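Local coordinates for sortase B (Listeria monocytogenes serovar 1/2a, PDB 5JCV), which cleaves the C-terminal sorting signal of surface proteins and, through a thioester intermediate, transfers them covalently to the cell wall, at residues T60-D65 / Y101-T106; N67-G72 / I125-P130; I112-E117 / V178-L183; T133-Y138 / D158-L163. One frame throughout, in Å; residues are numbered along the deposited sequence. Where two conformers were deposited one is given.

Contact 1 (T60-D65 / Y101-T106); sequences TNEFLD and YESGLT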
# COMPACT_ATOMS: atom_id res chain seq x y z
N THR A 60 12.27 -3.99 3.28
CA THR A 60 11.66 -3.20 2.20
C THR A 60 11.34 -4.02 0.95
O THR A 60 11.04 -3.46 -0.05
CB THR A 60 12.60 -2.08 1.80
OG1 THR A 60 13.88 -2.68 1.54
CG2 THR A 60 12.74 -1.09 2.96
N ASN A 61 11.37 -5.34 1.06
CA ASN A 61 11.06 -6.24 -0.01
C ASN A 61 10.47 -7.56 0.48
O ASN A 61 11.20 -8.52 0.77
CB ASN A 61 12.34 -6.52 -0.81
CG ASN A 61 12.11 -7.41 -2.02
OD1 ASN A 61 11.06 -8.12 -2.17
ND2 ASN A 61 13.10 -7.40 -2.90
N GLU A 62 9.15 -7.58 0.55
CA GLU A 62 8.33 -8.78 0.81
C GLU A 62 8.86 -10.10 0.15
O GLU A 62 8.92 -11.17 0.78
CB GLU A 62 6.97 -8.48 0.19
CG GLU A 62 5.71 -8.76 0.98
CD GLU A 62 4.54 -8.01 0.35
OE1 GLU A 62 4.68 -6.79 0.11
OE2 GLU A 62 3.49 -8.60 0.07
N PHE A 63 9.24 -10.02 -1.14
CA PHE A 63 9.46 -11.24 -1.93
C PHE A 63 10.81 -11.86 -1.68
O PHE A 63 10.99 -13.07 -1.89
CB PHE A 63 9.32 -11.00 -3.42
CG PHE A 63 8.36 -9.92 -3.77
CD1 PHE A 63 7.00 -10.07 -3.47
CD2 PHE A 63 8.81 -8.74 -4.38
CE1 PHE A 63 6.11 -9.06 -3.76
CE2 PHE A 63 7.92 -7.73 -4.69
CZ PHE A 63 6.57 -7.88 -4.38
N LEU A 64 11.76 -11.03 -1.29
CA LEU A 64 13.12 -11.49 -1.11
C LEU A 64 13.56 -11.49 0.35
O LEU A 64 14.41 -12.30 0.72
CB LEU A 64 14.11 -10.66 -1.97
CG LEU A 64 14.29 -11.04 -3.47
CD1 LEU A 64 12.97 -10.99 -4.21
CD2 LEU A 64 15.29 -10.13 -4.17
N ASP A 65 13.04 -10.58 1.17
CA ASP A 65 13.43 -10.54 2.62
C ASP A 65 13.13 -11.88 3.22
O ASP A 65 11.95 -12.33 3.21
CB ASP A 65 12.64 -9.49 3.37
CG ASP A 65 13.06 -8.10 3.01
OD1 ASP A 65 14.13 -7.98 2.41
OD2 ASP A 65 12.31 -7.13 3.28
N TYR A 101 -1.13 -11.23 8.46
CA TYR A 101 -0.24 -10.13 8.24
C TYR A 101 -0.59 -9.58 6.87
O TYR A 101 -0.53 -10.31 5.89
CB TYR A 101 1.22 -10.65 8.23
CG TYR A 101 2.21 -9.68 7.64
CD1 TYR A 101 2.40 -8.41 8.21
CD2 TYR A 101 2.97 -10.01 6.49
CE1 TYR A 101 3.31 -7.51 7.66
CE2 TYR A 101 3.88 -9.10 5.93
CZ TYR A 101 4.04 -7.85 6.52
OH TYR A 101 4.89 -6.90 6.01
N GLU A 102 -0.99 -8.32 6.82
CA GLU A 102 -1.12 -7.61 5.54
C GLU A 102 0.15 -6.79 5.30
O GLU A 102 0.70 -6.18 6.21
CB GLU A 102 -2.33 -6.67 5.52
CG GLU A 102 -3.61 -7.26 4.96
CD GLU A 102 -4.53 -7.83 6.03
OE1 GLU A 102 -5.44 -7.06 6.43
OE2 GLU A 102 -4.36 -9.00 6.46
N SER A 103 0.62 -6.81 4.06
CA SER A 103 1.64 -5.87 3.59
C SER A 103 0.92 -4.72 2.82
O SER A 103 -0.31 -4.54 2.92
CB SER A 103 2.62 -6.59 2.68
OG SER A 103 1.89 -7.15 1.60
N GLY A 104 1.69 -3.95 2.06
CA GLY A 104 1.11 -2.91 1.22
C GLY A 104 0.31 -3.48 0.05
O GLY A 104 -0.52 -2.78 -0.51
N LEU A 105 0.58 -4.74 -0.29
CA LEU A 105 0.01 -5.40 -1.48
C LEU A 105 -1.13 -6.29 -1.14
O LEU A 105 -2.13 -6.31 -1.85
CB LEU A 105 1.05 -6.31 -2.13
CG LEU A 105 2.39 -5.71 -2.53
CD1 LEU A 105 3.36 -6.82 -2.88
CD2 LEU A 105 2.22 -4.73 -3.70
N THR A 106 -0.95 -7.08 -0.09
CA THR A 106 -1.80 -8.24 0.12
C THR A 106 -1.64 -8.91 1.49
O THR A 106 -0.70 -8.60 2.21
CB THR A 106 -1.48 -9.30 -0.96
OG1 THR A 106 -2.48 -10.35 -0.87
CG2 THR A 106 -0.00 -9.85 -0.78

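Contact 2 (N67-G72 / I125-P130); sequences NTIIYG and IETEFP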
# COMPACT_ATOMS: atom_id res chain seq x y z
N ASN A 67 13.53 -12.60 6.36
CA ASN A 67 13.03 -12.38 7.73
C ASN A 67 12.59 -10.94 7.93
O ASN A 67 13.41 -10.04 8.03
CB ASN A 67 14.09 -12.77 8.77
CG ASN A 67 13.63 -12.56 10.25
OD1 ASN A 67 14.46 -12.35 11.18
ND2 ASN A 67 12.34 -12.62 10.49
N THR A 68 11.29 -10.75 7.95
CA THR A 68 10.66 -9.48 8.13
C THR A 68 10.27 -9.36 9.62
O THR A 68 9.57 -10.25 10.17
CB THR A 68 9.37 -9.45 7.27
OG1 THR A 68 9.69 -9.71 5.88
CG2 THR A 68 8.66 -8.14 7.40
N ILE A 69 10.69 -8.27 10.27
CA ILE A 69 10.49 -8.10 11.71
C ILE A 69 9.56 -6.94 12.01
O ILE A 69 9.71 -5.83 11.47
CB ILE A 69 11.83 -7.89 12.44
CG1 ILE A 69 12.79 -9.07 12.18
CG2 ILE A 69 11.66 -7.75 13.95
CD1 ILE A 69 14.24 -8.66 12.26
N ILE A 70 8.59 -7.23 12.87
CA ILE A 70 7.61 -6.28 13.31
C ILE A 70 7.75 -6.14 14.85
O ILE A 70 7.72 -7.13 15.59
CB ILE A 70 6.16 -6.79 13.00
CG1 ILE A 70 6.00 -7.26 11.55
CG2 ILE A 70 5.16 -5.68 13.26
CD1 ILE A 70 6.34 -6.19 10.51
N TYR A 71 7.82 -4.90 15.29
CA TYR A 71 8.12 -4.55 16.63
C TYR A 71 6.92 -3.86 17.27
O TYR A 71 6.13 -3.21 16.58
CB TYR A 71 9.28 -3.54 16.64
CG TYR A 71 10.60 -4.06 16.15
CD1 TYR A 71 11.36 -4.97 16.91
CD2 TYR A 71 11.13 -3.62 14.96
CE1 TYR A 71 12.57 -5.45 16.45
CE2 TYR A 71 12.34 -4.08 14.50
CZ TYR A 71 13.05 -4.97 15.25
OH TYR A 71 14.23 -5.40 14.78
N GLY A 72 6.78 -3.99 18.59
CA GLY A 72 5.79 -3.20 19.34
C GLY A 72 6.15 -3.21 20.81
O GLY A 72 6.87 -4.08 21.23
N ILE A 125 17.49 -11.29 15.16
CA ILE A 125 17.21 -10.05 14.43
C ILE A 125 17.99 -9.94 13.11
O ILE A 125 17.98 -8.86 12.48
CB ILE A 125 17.49 -8.79 15.26
CG1 ILE A 125 19.01 -8.51 15.35
CG2 ILE A 125 16.82 -8.90 16.60
CD1 ILE A 125 19.39 -7.18 15.99
N GLU A 126 18.72 -10.99 12.72
CA GLU A 126 19.40 -10.99 11.43
C GLU A 126 18.40 -10.90 10.29
O GLU A 126 17.39 -11.64 10.26
CB GLU A 126 20.22 -12.25 11.28
CG GLU A 126 21.15 -12.22 10.09
CD GLU A 126 22.20 -13.30 10.18
OE1 GLU A 126 22.55 -13.68 11.32
OE2 GLU A 126 22.65 -13.78 9.11
N THR A 127 18.66 -9.96 9.38
CA THR A 127 17.90 -9.85 8.14
C THR A 127 18.67 -10.18 6.85
O THR A 127 18.05 -10.30 5.79
CB THR A 127 17.25 -8.46 7.99
OG1 THR A 127 18.25 -7.43 8.05
CG2 THR A 127 16.24 -8.24 9.11
N GLU A 128 19.98 -10.37 6.94
CA GLU A 128 20.82 -10.54 5.76
C GLU A 128 21.44 -11.93 5.77
O GLU A 128 22.02 -12.36 6.76
CB GLU A 128 21.90 -9.45 5.72
CG GLU A 128 21.40 -8.10 5.22
CD GLU A 128 22.07 -6.90 5.91
OE1 GLU A 128 23.32 -6.80 5.87
OE2 GLU A 128 21.34 -6.05 6.49
N PHE A 129 21.25 -12.66 4.67
CA PHE A 129 21.69 -14.06 4.57
C PHE A 129 22.38 -14.27 3.22
O PHE A 129 21.69 -14.53 2.24
CB PHE A 129 20.48 -14.99 4.74
CG PHE A 129 19.75 -14.78 6.03
CD1 PHE A 129 20.23 -15.35 7.21
CD2 PHE A 129 18.63 -13.96 6.09
CE1 PHE A 129 19.59 -15.13 8.42
CE2 PHE A 129 17.98 -13.73 7.30
CZ PHE A 129 18.46 -14.32 8.47
N PRO A 130 23.74 -14.12 3.16
CA PRO A 130 24.47 -14.22 1.87
C PRO A 130 23.93 -15.35 1.01
O PRO A 130 23.48 -15.11 -0.11
CB PRO A 130 25.92 -14.50 2.29
CG PRO A 130 26.04 -13.93 3.67
CD PRO A 130 24.65 -13.81 4.27

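Contact 3 (I112-E117 / V178-L183); sequences IFAVYE and VIQGKL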
# COMPACT_ATOMS: atom_id res chain seq x y z
N ILE A 112 2.91 -20.14 12.66
CA ILE A 112 3.90 -20.04 13.72
C ILE A 112 4.68 -21.35 13.91
O ILE A 112 4.09 -22.43 14.02
CB ILE A 112 3.22 -19.66 15.05
CG1 ILE A 112 2.69 -18.23 14.98
CG2 ILE A 112 4.20 -19.80 16.21
CD1 ILE A 112 1.56 -17.95 15.95
N PHE A 113 5.99 -21.25 13.96
CA PHE A 113 6.86 -22.39 14.17
C PHE A 113 7.86 -22.25 15.34
O PHE A 113 8.45 -23.25 15.76
CB PHE A 113 7.59 -22.71 12.88
CG PHE A 113 8.67 -21.72 12.53
CD1 PHE A 113 9.97 -21.91 12.98
CD2 PHE A 113 8.41 -20.64 11.72
CE1 PHE A 113 10.96 -21.00 12.66
CE2 PHE A 113 9.40 -19.74 11.40
CZ PHE A 113 10.67 -19.92 11.87
N ALA A 114 8.04 -21.04 15.87
CA ALA A 114 8.96 -20.81 17.01
C ALA A 114 8.46 -19.71 17.91
O ALA A 114 8.03 -18.66 17.46
CB ALA A 114 10.36 -20.45 16.53
N VAL A 115 8.60 -19.95 19.20
CA VAL A 115 8.13 -19.04 20.26
C VAL A 115 9.19 -19.04 21.38
O VAL A 115 9.56 -20.10 21.85
CB VAL A 115 6.80 -19.58 20.80
CG1 VAL A 115 6.39 -18.88 22.07
CG2 VAL A 115 5.71 -19.51 19.74
N TYR A 116 9.68 -17.88 21.79
CA TYR A 116 10.61 -17.83 22.93
C TYR A 116 10.72 -16.44 23.49
O TYR A 116 10.31 -15.46 22.85
CB TYR A 116 12.01 -18.34 22.55
CG TYR A 116 12.53 -17.78 21.25
CD1 TYR A 116 13.28 -16.61 21.24
CD2 TYR A 116 12.24 -18.40 20.02
CE1 TYR A 116 13.75 -16.08 20.04
CE2 TYR A 116 12.69 -17.87 18.82
CZ TYR A 116 13.44 -16.71 18.85
OH TYR A 116 13.90 -16.18 17.70
N GLU A 117 11.28 -16.36 24.69
CA GLU A 117 11.71 -15.10 25.27
C GLU A 117 13.19 -15.07 25.13
O GLU A 117 13.86 -16.13 25.19
CB GLU A 117 11.45 -15.04 26.77
CG GLU A 117 9.99 -14.94 27.15
CD GLU A 117 9.80 -15.07 28.66
OE1 GLU A 117 9.94 -16.22 29.22
OE2 GLU A 117 9.49 -14.03 29.26
N VAL A 178 9.18 -13.17 21.53
CA VAL A 178 9.40 -13.32 20.09
C VAL A 178 8.55 -14.45 19.56
O VAL A 178 8.51 -15.52 20.14
CB VAL A 178 10.87 -13.63 19.76
CG1 VAL A 178 11.02 -13.78 18.24
CG2 VAL A 178 11.77 -12.54 20.27
N ILE A 179 7.88 -14.21 18.45
CA ILE A 179 7.09 -15.21 17.75
C ILE A 179 7.58 -15.19 16.32
O ILE A 179 7.73 -14.11 15.75
CB ILE A 179 5.61 -14.79 17.73
CG1 ILE A 179 5.12 -14.61 19.16
CG2 ILE A 179 4.72 -15.77 17.00
CD1 ILE A 179 5.13 -15.89 19.95
N GLN A 180 7.90 -16.35 15.78
CA GLN A 180 8.27 -16.44 14.40
C GLN A 180 7.41 -17.44 13.58
O GLN A 180 7.06 -18.53 14.05
CB GLN A 180 9.73 -16.80 14.32
CG GLN A 180 10.60 -15.79 15.01
CD GLN A 180 12.03 -16.15 14.86
OE1 GLN A 180 12.46 -17.13 15.44
NE2 GLN A 180 12.78 -15.38 14.05
N GLY A 181 7.05 -17.04 12.38
CA GLY A 181 6.14 -17.82 11.60
C GLY A 181 6.55 -17.88 10.14
O GLY A 181 7.24 -16.99 9.65
N LYS A 182 6.11 -18.94 9.46
CA LYS A 182 6.37 -19.15 8.04
C LYS A 182 5.38 -18.37 7.16
O LYS A 182 4.18 -18.46 7.38
CB LYS A 182 6.25 -20.65 7.74
CG LYS A 182 6.42 -21.07 6.29
CD LYS A 182 5.95 -22.50 6.07
CE LYS A 182 6.99 -23.50 6.53
NZ LYS A 182 6.52 -24.90 6.35
N LEU A 183 5.87 -17.61 6.20
CA LEU A 183 5.00 -17.03 5.16
C LEU A 183 4.46 -18.08 4.24
O LEU A 183 5.07 -19.11 3.96
CB LEU A 183 5.72 -16.00 4.29
CG LEU A 183 5.86 -14.61 4.88
CD1 LEU A 183 6.24 -13.63 3.77
CD2 LEU A 183 4.56 -14.18 5.56
OXT LEU A 183 3.37 -17.89 3.75

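Contact 4 (T133-Y138 / D158-L163); sequences TDFEDY and DRIITL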
# COMPACT_ATOMS: atom_id res chain seq x y z
N THR A 133 22.15 -21.29 2.45
CA THR A 133 22.68 -22.10 3.54
C THR A 133 22.75 -21.32 4.86
O THR A 133 22.70 -21.91 5.94
CB THR A 133 24.08 -22.65 3.20
OG1 THR A 133 25.00 -21.57 2.99
CG2 THR A 133 24.03 -23.54 1.95
N ASP A 134 22.89 -19.99 4.77
CA ASP A 134 22.96 -19.15 5.98
C ASP A 134 21.60 -19.07 6.68
O ASP A 134 21.52 -19.08 7.89
CB ASP A 134 23.48 -17.76 5.65
CG ASP A 134 24.90 -17.78 5.10
OD1 ASP A 134 25.67 -18.72 5.41
OD2 ASP A 134 25.25 -16.87 4.32
N PHE A 135 20.54 -19.02 5.89
CA PHE A 135 19.20 -19.00 6.43
C PHE A 135 18.78 -20.34 7.05
O PHE A 135 17.94 -20.37 7.96
CB PHE A 135 18.23 -18.60 5.35
CG PHE A 135 16.88 -18.24 5.87
CD1 PHE A 135 16.75 -17.27 6.86
CD2 PHE A 135 15.74 -18.87 5.38
CE1 PHE A 135 15.52 -16.94 7.35
CE2 PHE A 135 14.49 -18.54 5.86
CZ PHE A 135 14.38 -17.57 6.84
N GLU A 136 19.37 -21.44 6.58
CA GLU A 136 19.10 -22.74 7.18
C GLU A 136 19.81 -22.91 8.52
O GLU A 136 19.28 -23.59 9.41
CB GLU A 136 19.43 -23.88 6.19
CG GLU A 136 19.41 -25.32 6.74
CD GLU A 136 18.07 -25.78 7.35
OE1 GLU A 136 17.01 -25.13 7.19
OE2 GLU A 136 18.10 -26.85 8.00
N ASP A 137 20.99 -22.29 8.67
CA ASP A 137 21.70 -22.24 9.96
C ASP A 137 20.88 -21.40 10.96
O ASP A 137 20.74 -21.77 12.12
CB ASP A 137 23.10 -21.58 9.84
CG ASP A 137 23.96 -22.16 8.72
OD1 ASP A 137 23.80 -23.33 8.33
OD2 ASP A 137 24.84 -21.42 8.22
N TYR A 138 20.39 -20.25 10.48
CA TYR A 138 19.48 -19.39 11.25
C TYR A 138 18.26 -20.17 11.76
O TYR A 138 17.93 -20.12 12.95
CB TYR A 138 19.08 -18.17 10.42
CG TYR A 138 18.11 -17.24 11.10
CD1 TYR A 138 18.53 -16.10 11.75
CD2 TYR A 138 16.76 -17.50 11.07
CE1 TYR A 138 17.62 -15.26 12.38
CE2 TYR A 138 15.85 -16.67 11.67
CZ TYR A 138 16.27 -15.56 12.34
OH TYR A 138 15.30 -14.76 12.94
N ASP A 158 12.01 -21.38 2.54
CA ASP A 158 10.87 -20.57 3.00
C ASP A 158 11.31 -19.16 3.35
O ASP A 158 12.51 -18.85 3.38
CB ASP A 158 10.23 -21.20 4.23
CG ASP A 158 9.76 -22.61 3.97
OD1 ASP A 158 9.13 -22.83 2.94
OD2 ASP A 158 10.03 -23.49 4.81
N ARG A 159 10.32 -18.32 3.63
CA ARG A 159 10.53 -16.99 4.19
C ARG A 159 9.66 -16.81 5.41
O ARG A 159 8.58 -17.39 5.49
CB ARG A 159 10.14 -15.93 3.18
CG ARG A 159 11.14 -15.74 2.08
CD ARG A 159 10.66 -14.58 1.20
NE ARG A 159 9.26 -14.82 0.88
CZ ARG A 159 8.83 -15.59 -0.12
NH1 ARG A 159 9.72 -16.15 -0.96
NH2 ARG A 159 7.51 -15.80 -0.28
N ILE A 160 10.10 -15.97 6.35
CA ILE A 160 9.42 -15.83 7.65
C ILE A 160 9.12 -14.42 8.10
O ILE A 160 9.56 -13.44 7.52
CB ILE A 160 10.21 -16.51 8.79
CG1 ILE A 160 11.44 -15.69 9.15
CG2 ILE A 160 10.59 -17.93 8.41
CD1 ILE A 160 12.29 -16.38 10.20
N ILE A 161 8.29 -14.35 9.13
CA ILE A 161 7.97 -13.10 9.77
C ILE A 161 8.16 -13.29 11.27
O ILE A 161 7.85 -14.35 11.82
CB ILE A 161 6.58 -12.59 9.37
CG1 ILE A 161 6.11 -11.47 10.30
CG2 ILE A 161 5.59 -13.70 9.37
CD1 ILE A 161 5.04 -10.59 9.71
N THR A 162 8.75 -12.26 11.91
CA THR A 162 9.10 -12.28 13.32
C THR A 162 8.33 -11.16 13.98
O THR A 162 8.41 -9.99 13.54
CB THR A 162 10.62 -12.03 13.53
OG1 THR A 162 11.38 -12.99 12.81
CG2 THR A 162 11.00 -12.14 14.98
N LEU A 163 7.58 -11.52 15.01
CA LEU A 163 6.98 -10.53 15.86
C LEU A 163 7.82 -10.44 17.14
O LEU A 163 8.13 -11.44 17.77
CB LEU A 163 5.55 -10.93 16.15
CG LEU A 163 4.63 -11.17 14.97
CD1 LEU A 163 3.26 -11.43 15.50
CD2 LEU A 163 4.53 -10.04 13.97

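Contact 1 (T60-D65 / Y101-T106)
Glu62 reaches out of its loop to the hydroxyl of Ser103, its side chain crossing that of Leu105 obliquely. Extended beyond CG (chi2 163°), the glutamate spans two backbones that come no nearer than 7.8 Å between the CA atoms of Glu62 and Ser103. Its OE2 ends 2.6 Å from Ser103 OG, a hydrogen-bonding distance, although the single hydroxyl proton could instead serve Thr106 O, 3.0 Å from the same OG. Ser103 OG sits between its own backbone N and carbonyl carbon (chi1 58°), and a weak bond from Leu105 N also reaches it. A small hydroxyl therefore suits this place: it can accept from the turn and still donate. OE2 also has a hydrogen bond with Tyr108 OH, which would be expected to stabilise the negative charge. Leu105 CD1 packs against both carboxylate oxygens, 3.3 Å from Glu62 OE1, a methyl against a polar group. That same CD1 meets the Phe63 ring at its edge, near the ring plane and 3.7 Å from CE1, the two side chains being about perpendicular. Glu62 CB lies above one face of that ring, toward its rim. Behind these residues the loop is shaped by Asn61, whose OD1 accepts from Phe63 N at 2.8 Å and also from Leu64 N. At the dimer contact, Leu105 packs on Leu105 of the second subunit. An Asx turn in the loop between strands 53-55 and 67-72 thus meets the tip of the beta hairpin formed by strands 98-102 and 107-118, at the surface of the sortase domain.

Contact 2 (N67-G72 / I125-P130)
Ile69 CD1 fits against the loop 125-130, 3.8 Å from Ile125 O and equally far from Thr127 CG2. The isoleucine and threonine side chains meet at about a right angle. Thr127 CG2 also rests 3.5 Å from Asn67 O; it lies anti to its own carbonyl carbon, beside the backbone N, and this turns the methyl toward the strand. Threonine suits its place with a methyl held close to the backbone, isoleucine by reaching across with CD1. Further along the loop, the edge of the Phe129 ring meets the strand, its CE2 4.3 Å from Asn67 CB.

The next shell fixes these groups. Phe129 is held by edge-to-face packing against Phe135 and Tyr138 of helix 132-145, while Ile125 O accepts a hydrogen bond from Arg58 NH2, which steadies the carbonyl beside Ile69. On the strand, Ile69 N is bonded to Asn59 OD1, and Ile69 CG2 lies above one face of the Tyr71 ring, toward the rim; the tyrosine hydroxyl is bonded to Asp56.

Methyl groups packed against carbonyl oxygens and against each other thus seat the long connection between strands 107-118 and 160-165 on strand 67-72. A helix-bearing connection at this point is the beta6/beta7 excursion of the class B sortase fold.

Contact 3 (I112-E117 / V178-L183)
Phe113 N and Ala114 N both donate to Gln180 O, at 2.9 and 3.3 Å respectively, so one carbonyl serves two successive amides: a classic beta bulge between antiparallel strands. Beyond it the regular ladder resumes, with Gln180 N bonded to Ala114 O, and Tyr116 and Val178 joined by two backbone bonds. At the bulge, the CA atoms of Ile112 and Gly181 approach to 3.8 Å, a closeness that suits a residue without a side chain.

Apolar contacts line the face that carries Ile112, Val115 and Ile179. The last uses both branches, CG2 lying 3.8 Å from Ile112 CG1 and CD1 3.7 Å from Val115 CG2. On the other face Val178 CB sits over the Tyr116 ring in a CH-pi contact, 4.2 Å from its centroid. The tyrosine CG lies between its backbone N and carbonyl carbon (chi1 46°), and the end of the ring comes nearer the partner strand.

The polar side-chain bond is on this face too. Tyr116 OH donates to Gln180 OE1 at 2.8 Å, coming from above the amide plane, with ring and amide planes 87° apart. Gln180 NE2 has hydrogen-bond partners in Tyr138 and Thr162.

Chemically, a neutral amide that both accepts and donates lets the buried Tyr116 hydroxyl and the Gln180 side chain find partners without burying a charge.

Contact 4 (T133-Y138 / D158-L163)
The Phe135 ring meets Ile160 at its edge: the isoleucine CG2 lies near the ring plane, 4.1 Å from CZ. A second rim atom of the same ring, CE2, comes within 3.2 Å of Asp158 O, a backbone oxygen that also accepts a hydrogen bond from Lys66 NZ. Next along the helix the Tyr138 ring receives Ile160 CD1 obliquely, 3.9 Å from CE2.

Ile160 can touch two aromatics because its branches diverge. CG1 lies between the backbone N and carbonyl carbon (chi1 73°), and CD1 continues from it in extended form (chi2 -175°); this brings CD1 to Tyr138 and also to 4.1 Å from Phe135 CZ, while CG2 takes the Phe135 edge. The aromatic side chains start alike, each CG anti to its backbone N, and being three residues apart they leave the same side of the helix. Large flat groups suit this position, where helix and strand axes remain 13.1 Å apart: side chains, not backbones, must bridge the distance. A tyrosine adds a hydroxyl that hydrogen-bonds to Tyr124 O.

The helix segment 133-138 runs at 41° to the strand segment 160-163. Its aromatic side packs onto the central strand 160-165, which lies between the parallel strand 67-72 and the antiparallel strand 176-182, with Phe113 of strand 107-118 also touching Ile160.

All four contacts bear on one mixed sheet. Contacts 2 and 4, with centres 9 Å apart, share neighbouring strands: Thr68 O lies 2.8 Å from Thr162 N, probably hydrogen-bonded, and Phe129 joins the aromatic side of helix 132-145. Contact 4 is nested within the chain loop closed by contact 3; Ile179 O lies 2.7 Å from Leu163 N. Contact 1 lies farthest from contact 3, with centres about 18 Å apart, yet Tyr101 CG packs 3.6 Å from Ile161 CD1. As in other sortases, the catalytic cysteine is expected just after strand 160-165, against which contact 4 packs and which strands 67-72 and 176-182 of contacts 2 and 3 flank.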